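Side-chain contacts in ethylbenzene dehydrogenase alpha-subunit (Aromatoleum aromaticum, PDB 2IVF), which is the large subunit of a molybdenum enzyme of the molybdopterin oxidoreductase family, carrying a molybdenum atom, two pterin guanine dinucleotide cofactors and an iron-sulfur cluster: residues 170-175 with 703-708; 177-182 with 718-723; 162-167 with 695-700. One frame throughout, in Å; residues are numbered along the deposited sequence.

Interaction 1 (170-175 with 703-708); sequences IADSII and AARGLT
Asp-172 and Ile-175, one turn apart on helix 163-181, face Arg-705 and Leu-707 where helix 687-704 ends; the CA atoms stand 9.4 Å apart for Asp-172 and Arg-705 and 8.7 Å for Ile-175 and Leu-707. The second helix closes with a Schellman motif, Gly-706 taking positive phi (68°), and this reversal brings Leu-707 to the helix that Arg-705 reaches. The bend of Arg-705 at chi3 (64°) turns the guanidinium to the helix, where its NH1 lies 3.0 Å from Asp-172 OD1 in a salt bridge. That oxygen is met from above the carboxylate plane, which is turned 70° from the guanidinium. Arg-705 NH1 also makes a weak hydrogen bond, 3.4 Å long, to the backbone O of Asp-172. Ile-175 CG2 lies over one face of the Arg-705 guanidinium, 3.4 Å above its plane and displaced toward the rim. Ile-175 CG2 also meets Leu-707 CD1 at 3.4 Å, tighter than usual carbon contact. Beyond the segments, Arg-705 NH2 forms a salt bridge with Asp-176 OD1, and Asp-172 OD2 another with Arg-701. Tying mid-helix 163-181 to the turn leaving helix 687-704, two carboxylates and a methyl should restrain the guanidinium's position and rotation and probably balance its charge.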
loop_
_atom_site.group_PDB
_atom_site.type_symbol
_atom_site.label_atom_id
_atom_site.label_comp_id
_atom_site.label_asym_id
_atom_site.label_seq_id
_atom_site.Cartn_x
_atom_site.Cartn_y
_atom_site.Cartn_z
ATOM N N ILE A 170 2.249 -10.310 -34.030
ATOM C CA ILE A 170 1.243 -10.907 -33.183
ATOM C C ILE A 170 0.135 -11.533 -34.019
ATOM O O ILE A 170 -0.293 -12.668 -33.756
ATOM C CB ILE A 170 0.644 -9.884 -32.211
ATOM C CG1 ILE A 170 1.722 -9.430 -31.225
ATOM C CG2 ILE A 170 -0.560 -10.502 -31.509
ATOM C CD1 ILE A 170 1.396 -8.136 -30.461
ATOM N N ALA A 171 -0.334 -10.800 -35.020
ATOM C CA ALA A 171 -1.410 -11.279 -35.872
ATOM C C ALA A 171 -1.011 -12.515 -36.632
ATOM O O ALA A 171 -1.788 -13.458 -36.779
ATOM C CB ALA A 171 -1.785 -10.199 -36.859
ATOM N N ASP A 172 0.196 -12.497 -37.174
ATOM C CA ASP A 172 0.691 -13.690 -37.850
ATOM C C ASP A 172 0.739 -14.895 -36.917
ATOM O O ASP A 172 0.441 -16.014 -37.352
ATOM C CB ASP A 172 2.066 -13.441 -38.433
ATOM C CG ASP A 172 2.018 -12.830 -39.815
ATOM O OD1 ASP A 172 1.005 -12.952 -40.548
ATOM O OD2 ASP A 172 3.031 -12.215 -40.168
ATOM N N SER A 173 1.156 -14.706 -35.669
ATOM C CA SER A 173 1.229 -15.854 -34.750
ATOM C C SER A 173 -0.193 -16.392 -34.421
ATOM O O SER A 173 -0.415 -17.611 -34.311
ATOM C CB SER A 173 1.985 -15.498 -33.485
ATOM O OG SER A 173 1.148 -14.727 -32.634
ATOM N N ILE A 174 -1.159 -15.474 -34.293
ATOM C CA ILE A 174 -2.573 -15.854 -34.109
ATOM C C ILE A 174 -3.093 -16.684 -35.292
ATOM O O ILE A 174 -3.690 -17.755 -35.138
ATOM C CB ILE A 174 -3.459 -14.592 -33.868
ATOM C CG1 ILE A 174 -3.111 -13.940 -32.530
ATOM C CG2 ILE A 174 -4.929 -14.942 -33.911
ATOM C CD1 ILE A 174 -3.807 -12.567 -32.311
ATOM N N ILE A 175 -2.860 -16.165 -36.486
ATOM C CA ILE A 175 -3.193 -16.849 -37.710
ATOM C C ILE A 175 -2.518 -18.206 -37.786
ATOM O O ILE A 175 -3.176 -19.203 -38.047
ATOM C CB ILE A 175 -2.796 -16.010 -38.917
ATOM C CG1 ILE A 175 -3.655 -14.739 -38.960
ATOM C CG2 ILE A 175 -3.005 -16.776 -40.195
ATOM C CD1 ILE A 175 -3.237 -13.732 -39.983
ATOM N N ALA A 703 -5.707 -11.601 -44.994
ATOM C CA ALA A 703 -6.065 -11.306 -46.393
ATOM C C ALA A 703 -4.843 -11.414 -47.314
ATOM O O ALA A 703 -4.899 -12.035 -48.375
ATOM C CB ALA A 703 -6.711 -9.895 -46.493
ATOM N N ALA A 704 -3.738 -10.803 -46.898
ATOM C CA ALA A 704 -2.484 -10.849 -47.656
ATOM C C ALA A 704 -1.979 -12.285 -47.822
ATOM O O ALA A 704 -1.347 -12.607 -48.821
ATOM C CB ALA A 704 -1.423 -9.992 -46.966
ATOM N N ARG A 705 -2.264 -13.132 -46.830
ATOM C CA ARG A 705 -1.870 -14.538 -46.835
ATOM C C ARG A 705 -2.879 -15.431 -47.548
ATOM O O ARG A 705 -2.671 -16.634 -47.667
ATOM C CB ARG A 705 -1.626 -15.019 -45.412
ATOM C CG ARG A 705 -0.393 -14.400 -44.806
ATOM C CD ARG A 705 -0.216 -14.679 -43.322
ATOM N NE ARG A 705 -0.012 -16.099 -43.033
ATOM C CZ ARG A 705 0.203 -16.606 -41.823
ATOM N NH1 ARG A 705 0.279 -15.832 -40.758
ATOM N NH2 ARG A 705 0.373 -17.906 -41.678
ATOM N N GLY A 706 -3.956 -14.836 -48.044
ATOM C CA GLY A 706 -4.971 -15.568 -48.785
ATOM C C GLY A 706 -5.767 -16.545 -47.944
ATOM O O GLY A 706 -6.255 -17.552 -48.469
ATOM N N LEU A 707 -5.905 -16.237 -46.655
ATOM C CA LEU A 707 -6.675 -17.030 -45.710
ATOM C C LEU A 707 -8.000 -16.302 -45.413
ATOM O O LEU A 707 -8.036 -15.055 -45.410
ATOM C CB LEU A 707 -5.867 -17.236 -44.408
ATOM C CG LEU A 707 -4.506 -17.960 -44.554
ATOM C CD1 LEU A 707 -3.676 -17.938 -43.270
ATOM C CD2 LEU A 707 -4.665 -19.417 -45.064
ATOM N N THR A 708 -9.064 -17.075 -45.146
ATOM C CA THR A 708 -10.416 -16.502 -44.931
ATOM C C THR A 708 -11.075 -16.859 -43.586
ATOM O O THR A 708 -11.667 -15.993 -42.933
ATOM C CB THR A 708 -11.389 -16.889 -46.061
ATOM O OG1 THR A 708 -11.465 -18.326 -46.177
ATOM C CG2 THR A 708 -10.915 -16.299 -47.394
#

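Interaction 2 (177-182 with 718-723); sequences SFEAQG and RRYDEL
Tyr-720 reaches toward helix 163-181 with its hydroxyl leading, passing obliquely by both Phe-178 and Glu-179. Tyr-720 OH donates a hydrogen bond to Glu-179 OE2, 3.0 Å away, which accepts with its anti lone pair. OE2 lies at the edge of the tyrosine ring, in its plane, while the carboxylate as a whole is turned 38° from the ring. The glutamate achieves this by folding: its chain bends at chi2 (-70°), which carries the carboxylate from a CB that does not point at residues 718-723 round to the phenol. The hydroxyl OH of Tyr-720 also touches Phe-178 CB at 3.5 Å. Between the rings the approach is looser, Phe-178 CD2 and Tyr-720 CE1 being 4.1 Å apart. Both rings also meet Phe-710, so three aromatic side chains gather where the 709-711/717-719 hairpin lies against the helix. Val-698 and Ala-702 of helix 687-704 further pack on Tyr-720, and Met-210 on Phe-178. The backbone of Tyr-720 also bonds to Thr-708, so the contact joins the hairpin region to the last turns of helix 163-181. Chemically, a buried phenol is satisfied by a carboxylate at the exposed margin: the hydrogen bond sets the direction of the hydroxyl, and the apolar neighbours hold the ring behind it.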
loop_
_atom_site.group_PDB
_atom_site.type_symbol
_atom_site.label_atom_id
_atom_site.label_comp_id
_atom_site.label_asym_id
_atom_site.label_seq_id
_atom_site.Cartn_x
_atom_site.Cartn_y
_atom_site.Cartn_z
ATOM N N SER A 177 -1.472 -20.228 -35.515
ATOM C CA SER A 177 -2.014 -21.205 -34.555
ATOM C C SER A 177 -3.456 -21.598 -34.884
ATOM O O SER A 177 -3.843 -22.771 -34.793
ATOM C CB SER A 177 -1.891 -20.661 -33.156
ATOM O OG SER A 177 -2.511 -21.547 -32.239
ATOM N N PHE A 178 -4.249 -20.621 -35.318
ATOM C CA PHE A 178 -5.618 -20.900 -35.760
ATOM C C PHE A 178 -5.639 -21.832 -36.964
ATOM O O PHE A 178 -6.447 -22.734 -37.012
ATOM C CB PHE A 178 -6.361 -19.612 -36.085
ATOM C CG PHE A 178 -6.772 -18.820 -34.861
ATOM C CD1 PHE A 178 -6.188 -19.056 -33.604
ATOM C CD2 PHE A 178 -7.712 -17.824 -34.976
ATOM C CE1 PHE A 178 -6.546 -18.319 -32.482
ATOM C CE2 PHE A 178 -8.101 -17.087 -33.879
ATOM C CZ PHE A 178 -7.502 -17.321 -32.613
ATOM N N GLU A 179 -4.749 -21.612 -37.922
ATOM C CA GLU A 179 -4.647 -22.510 -39.074
ATOM C C GLU A 179 -4.208 -23.910 -38.662
ATOM O O GLU A 179 -4.728 -24.894 -39.164
ATOM C CB GLU A 179 -3.676 -21.935 -40.101
ATOM C CG GLU A 179 -4.196 -20.691 -40.775
ATOM C CD GLU A 179 -5.350 -20.989 -41.697
ATOM O OE1 GLU A 179 -5.188 -21.898 -42.532
ATOM O OE2 GLU A 179 -6.401 -20.310 -41.581
ATOM N N ALA A 180 -3.238 -24.001 -37.769
ATOM C CA ALA A 180 -2.745 -25.300 -37.315
ATOM C C ALA A 180 -3.765 -26.119 -36.488
ATOM O O ALA A 180 -3.843 -27.323 -36.637
ATOM C CB ALA A 180 -1.447 -25.122 -36.514
ATOM N N GLN A 181 -4.573 -25.470 -35.670
ATOM C CA GLN A 181 -5.351 -26.191 -34.657
ATOM C C GLN A 181 -6.628 -25.516 -34.143
ATOM O O GLN A 181 -7.167 -25.925 -33.106
ATOM C CB GLN A 181 -4.460 -26.445 -33.444
ATOM C CG GLN A 181 -4.046 -25.189 -32.684
ATOM C CD GLN A 181 -3.268 -25.504 -31.446
ATOM O OE1 GLN A 181 -3.257 -26.649 -30.989
ATOM N NE2 GLN A 181 -2.607 -24.486 -30.869
ATOM N N GLY A 182 -7.110 -24.495 -34.842
ATOM C CA GLY A 182 -8.279 -23.752 -34.375
ATOM C C GLY A 182 -7.980 -22.841 -33.216
ATOM O O GLY A 182 -6.820 -22.634 -32.835
ATOM N N ARG A 718 -15.168 -19.086 -38.453
ATOM C CA ARG A 718 -15.252 -17.642 -38.246
ATOM C C ARG A 718 -14.313 -16.932 -39.204
ATOM O O ARG A 718 -13.208 -17.416 -39.476
ATOM C CB ARG A 718 -14.869 -17.285 -36.820
ATOM C CG ARG A 718 -15.850 -17.784 -35.789
ATOM C CD ARG A 718 -15.424 -17.457 -34.415
ATOM N NE ARG A 718 -16.270 -18.190 -33.483
ATOM C CZ ARG A 718 -16.593 -17.782 -32.268
ATOM N NH1 ARG A 718 -16.128 -16.628 -31.773
ATOM N NH2 ARG A 718 -17.374 -18.554 -31.528
ATOM N N ARG A 719 -14.744 -15.786 -39.715
ATOM C CA ARG A 719 -13.941 -15.061 -40.673
ATOM C C ARG A 719 -12.920 -14.165 -39.988
ATOM O O ARG A 719 -13.230 -13.458 -39.020
ATOM C CB ARG A 719 -14.818 -14.239 -41.606
ATOM C CG ARG A 719 -15.766 -15.044 -42.446
ATOM C CD ARG A 719 -16.512 -14.150 -43.426
ATOM N NE ARG A 719 -15.607 -13.480 -44.363
ATOM C CZ ARG A 719 -15.335 -13.899 -45.597
ATOM N NH1 ARG A 719 -15.895 -15.004 -46.108
ATOM N NH2 ARG A 719 -14.486 -13.205 -46.347
ATOM N N TYR A 720 -11.684 -14.213 -40.480
ATOM C CA TYR A 720 -10.646 -13.311 -39.991
ATOM C C TYR A 720 -11.004 -11.856 -40.297
ATOM O O TYR A 720 -10.710 -10.957 -39.496
ATOM C CB TYR A 720 -9.310 -13.559 -40.662
ATOM C CG TYR A 720 -8.628 -14.840 -40.303
ATOM C CD1 TYR A 720 -8.009 -14.985 -39.081
ATOM C CD2 TYR A 720 -8.550 -15.877 -41.211
ATOM C CE1 TYR A 720 -7.369 -16.154 -38.735
ATOM C CE2 TYR A 720 -7.883 -17.057 -40.892
ATOM C CZ TYR A 720 -7.303 -17.191 -39.651
ATOM O OH TYR A 720 -6.644 -18.351 -39.309
ATOM N N ASP A 721 -11.600 -11.630 -41.468
ATOM C CA ASP A 721 -11.813 -10.269 -41.938
ATOM C C ASP A 721 -12.943 -9.530 -41.240
ATOM O O ASP A 721 -13.150 -8.347 -41.517
ATOM C CB ASP A 721 -12.006 -10.209 -43.455
ATOM C CG ASP A 721 -13.307 -10.828 -43.924
ATOM O OD1 ASP A 721 -14.126 -11.273 -43.082
ATOM O OD2 ASP A 721 -13.487 -10.883 -45.162
ATOM N N GLU A 722 -13.689 -10.201 -40.372
ATOM C CA GLU A 722 -14.758 -9.509 -39.667
ATOM C C GLU A 722 -14.440 -9.261 -38.208
ATOM O O GLU A 722 -15.203 -8.602 -37.514
ATOM C CB GLU A 722 -16.099 -10.208 -39.864
ATOM C CG GLU A 722 -16.267 -11.534 -39.204
ATOM C CD GLU A 722 -17.379 -12.386 -39.859
ATOM O OE1 GLU A 722 -18.057 -11.902 -40.786
ATOM O OE2 GLU A 722 -17.534 -13.551 -39.414
ATOM N N LEU A 723 -13.280 -9.725 -37.756
ATOM C CA LEU A 723 -12.907 -9.564 -36.369
ATOM C C LEU A 723 -12.857 -8.096 -35.952
ATOM O O LEU A 723 -13.344 -7.756 -34.863
ATOM C CB LEU A 723 -11.549 -10.213 -36.042
ATOM C CG LEU A 723 -11.584 -11.736 -36.089
ATOM C CD1 LEU A 723 -10.145 -12.306 -36.048
ATOM C CD2 LEU A 723 -12.445 -12.276 -34.960
#

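Interaction 3 (162-167 with 695-700); sequences SWDEAA and LKKVGE
One lysine amine, Lys-697 NZ, bridges two carboxylates, one from each helix: it donates to Asp-164 OD1 across the contact at 2.8 Å and to Glu-700 OE1 on its own helix at 3.2 Å. Both pairs are salt bridges, but the oxygens are approached differently. Asp-164 OD1 receives the amine from above the carboxylate plane, 38° out of it, whereas Glu-700 OE1 is met nearly end-on to its C-O bond. The two acceptors, Asp-164 OD1 and Glu-700 OE1, stand 5.8 Å apart, and the amine between them probably offsets the repulsion of their like charges. A water adds a third polar neighbour: it accepts from Lys-697 NZ at 2.6 Å and gives a weak bond to Asp-164 OD2, so a weak water-mediated path to the second oxygen accompanies the direct bond.

The torsions account for the meeting. Asp-164 CG lies roughly anti to the backbone N (chi1 -157°), and Lys-697 bends at chi2 (-76°) before running on extended, so that the two side chains cross at about a right angle. Here the first turns of helix 163-181 lie beside helix 687-704 in the molybdopterin oxidoreductase region of the chain. Ser-162 is the N-cap of the first helix, its OG accepting from Glu-165 N, and Asp-164 therefore stands in the opening turn, where the helix dipole would be expected to stabilise a negative charge. Within residues 162-167 and 695-700, the nearest CA atoms are those of Ala-167 and Lys-697, 6.5 Å apart. That spacing is consistent with the small side chain of Ala-167, whose CB rests on Lys-697 CG at 3.9 Å.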
loop_
_atom_site.group_PDB
_atom_site.type_symbol
_atom_site.label_atom_id
_atom_site.label_comp_id
_atom_site.label_asym_id
_atom_site.label_seq_id
_atom_site.Cartn_x
_atom_site.Cartn_y
_atom_site.Cartn_z
ATOM N N SER A 162 8.055 -0.734 -34.709
ATOM C CA SER A 162 6.839 0.013 -34.893
ATOM C C SER A 162 5.678 -0.806 -34.390
ATOM O O SER A 162 5.749 -2.041 -34.325
ATOM C CB SER A 162 6.586 0.376 -36.341
ATOM O OG SER A 162 6.391 -0.784 -37.151
ATOM N N TRP A 163 4.593 -0.118 -34.057
ATOM C CA TRP A 163 3.343 -0.803 -33.751
ATOM C C TRP A 163 2.941 -1.697 -34.934
ATOM O O TRP A 163 2.404 -2.774 -34.781
ATOM C CB TRP A 163 2.232 0.197 -33.482
ATOM C CG TRP A 163 2.133 0.604 -32.106
ATOM C CD1 TRP A 163 2.674 1.703 -31.543
ATOM C CD2 TRP A 163 1.439 -0.082 -31.086
ATOM N NE1 TRP A 163 2.383 1.744 -30.199
ATOM C CE2 TRP A 163 1.598 0.658 -29.900
ATOM C CE3 TRP A 163 0.687 -1.261 -31.054
ATOM C CZ2 TRP A 163 1.028 0.268 -28.697
ATOM C CZ3 TRP A 163 0.114 -1.644 -29.865
ATOM C CH2 TRP A 163 0.292 -0.887 -28.696
ATOM N N ASP A 164 3.200 -1.234 -36.118
ATOM C CA ASP A 164 2.865 -2.006 -37.294
ATOM C C ASP A 164 3.575 -3.356 -37.327
ATOM O O ASP A 164 2.965 -4.385 -37.590
ATOM C CB ASP A 164 3.256 -1.220 -38.516
ATOM C CG ASP A 164 2.496 -1.642 -39.712
ATOM O OD1 ASP A 164 1.310 -1.259 -39.776
ATOM O OD2 ASP A 164 3.099 -2.355 -40.555
ATOM N N GLU A 165 4.870 -3.339 -37.077
ATOM C CA GLU A 165 5.645 -4.579 -37.054
ATOM C C GLU A 165 5.179 -5.480 -35.934
ATOM O O GLU A 165 4.924 -6.681 -36.155
ATOM C CB GLU A 165 7.135 -4.283 -36.888
ATOM C CG GLU A 165 7.968 -5.531 -36.527
ATOM C CD GLU A 165 9.454 -5.383 -36.761
ATOM O OE1 GLU A 165 9.900 -4.313 -37.187
ATOM O OE2 GLU A 165 10.171 -6.366 -36.548
ATOM N N ALA A 166 5.035 -4.893 -34.737
ATOM C CA ALA A 166 4.683 -5.628 -33.498
ATOM C C ALA A 166 3.277 -6.248 -33.573
ATOM O O ALA A 166 3.102 -7.455 -33.370
ATOM C CB ALA A 166 4.839 -4.725 -32.298
ATOM N N ALA A 167 2.291 -5.447 -33.961
ATOM C CA ALA A 167 0.931 -5.964 -34.154
ATOM C C ALA A 167 0.875 -6.976 -35.288
ATOM O O ALA A 167 0.121 -7.944 -35.221
ATOM C CB ALA A 167 -0.048 -4.811 -34.401
ATOM N N LEU A 695 -6.388 -6.806 -34.025
ATOM C CA LEU A 695 -7.458 -7.428 -34.807
ATOM C C LEU A 695 -7.545 -6.955 -36.279
ATOM O O LEU A 695 -7.852 -7.745 -37.152
ATOM C CB LEU A 695 -8.808 -7.270 -34.085
ATOM C CG LEU A 695 -8.897 -8.017 -32.771
ATOM C CD1 LEU A 695 -10.277 -7.811 -32.148
ATOM C CD2 LEU A 695 -8.558 -9.505 -32.960
ATOM N N LYS A 696 -7.290 -5.675 -36.555
ATOM C CA LYS A 696 -7.260 -5.174 -37.928
ATOM C C LYS A 696 -6.154 -5.903 -38.669
ATOM O O LYS A 696 -6.355 -6.445 -39.760
ATOM C CB LYS A 696 -6.997 -3.661 -37.890
ATOM C CG LYS A 696 -7.026 -2.911 -39.230
ATOM C CD LYS A 696 -6.600 -1.451 -39.037
ATOM C CE LYS A 696 -6.455 -0.655 -40.347
ATOM N NZ LYS A 696 -5.091 -0.805 -41.043
ATOM N N LYS A 697 -4.990 -5.976 -38.024
ATOM C CA LYS A 697 -3.825 -6.672 -38.591
ATOM C C LYS A 697 -4.079 -8.139 -38.820
ATOM O O LYS A 697 -3.633 -8.676 -39.804
ATOM C CB LYS A 697 -2.614 -6.517 -37.686
ATOM C CG LYS A 697 -2.025 -5.125 -37.716
ATOM C CD LYS A 697 -1.235 -4.898 -38.967
ATOM C CE LYS A 697 -0.824 -3.451 -39.103
ATOM N NZ LYS A 697 -0.620 -3.080 -40.529
ATOM N N VAL A 698 -4.801 -8.786 -37.920
ATOM C CA VAL A 698 -5.196 -10.166 -38.134
ATOM C C VAL A 698 -5.973 -10.294 -39.449
ATOM O O VAL A 698 -5.661 -11.151 -40.278
ATOM C CB VAL A 698 -6.002 -10.705 -36.949
ATOM C CG1 VAL A 698 -6.702 -11.947 -37.289
ATOM C CG2 VAL A 698 -5.087 -10.903 -35.741
ATOM N N GLY A 699 -6.955 -9.419 -39.634
ATOM C CA GLY A 699 -7.709 -9.359 -40.866
ATOM C C GLY A 699 -6.831 -9.082 -42.077
ATOM O O GLY A 699 -6.908 -9.792 -43.073
ATOM N N GLU A 700 -5.992 -8.053 -41.987
ATOM C CA GLU A 700 -5.167 -7.601 -43.119
ATOM C C GLU A 700 -4.143 -8.691 -43.489
ATOM O O GLU A 700 -3.986 -9.027 -44.657
ATOM C CB GLU A 700 -4.444 -6.291 -42.769
ATOM C CG GLU A 700 -5.360 -5.043 -42.735
ATOM C CD GLU A 700 -4.648 -3.757 -42.304
ATOM O OE1 GLU A 700 -3.447 -3.816 -41.950
ATOM O OE2 GLU A 700 -5.302 -2.681 -42.306
HETATM O O HOH W 1 1.134 -5.018 -40.948
#

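In the fold
Followed from the N terminus, helix 163-181 supplies the first segment of every contact, in the order interaction 3, interaction 1, interaction 2. The partners arrive in the same order: helix 687-704, its C-terminal exit, then the end of strand 717-719. Each contact closes a loop of over 500 residues, and because the segments alternate, all three loops cross and none nests. Ala-171 packs on Val-698 between interactions 1 and 3; a probable backbone hydrogen bond from Thr-708 to Tyr-720 joins 1 and 2; Val-698 touches Tyr-720 and Leu-723, linking 2 and 3. Since Ile-170, Ser-173 and Ile-174 pack on strands 602-606, 631-636 and 648-651, the contacts join helix 687-704 and the hairpin to that mixed sheet.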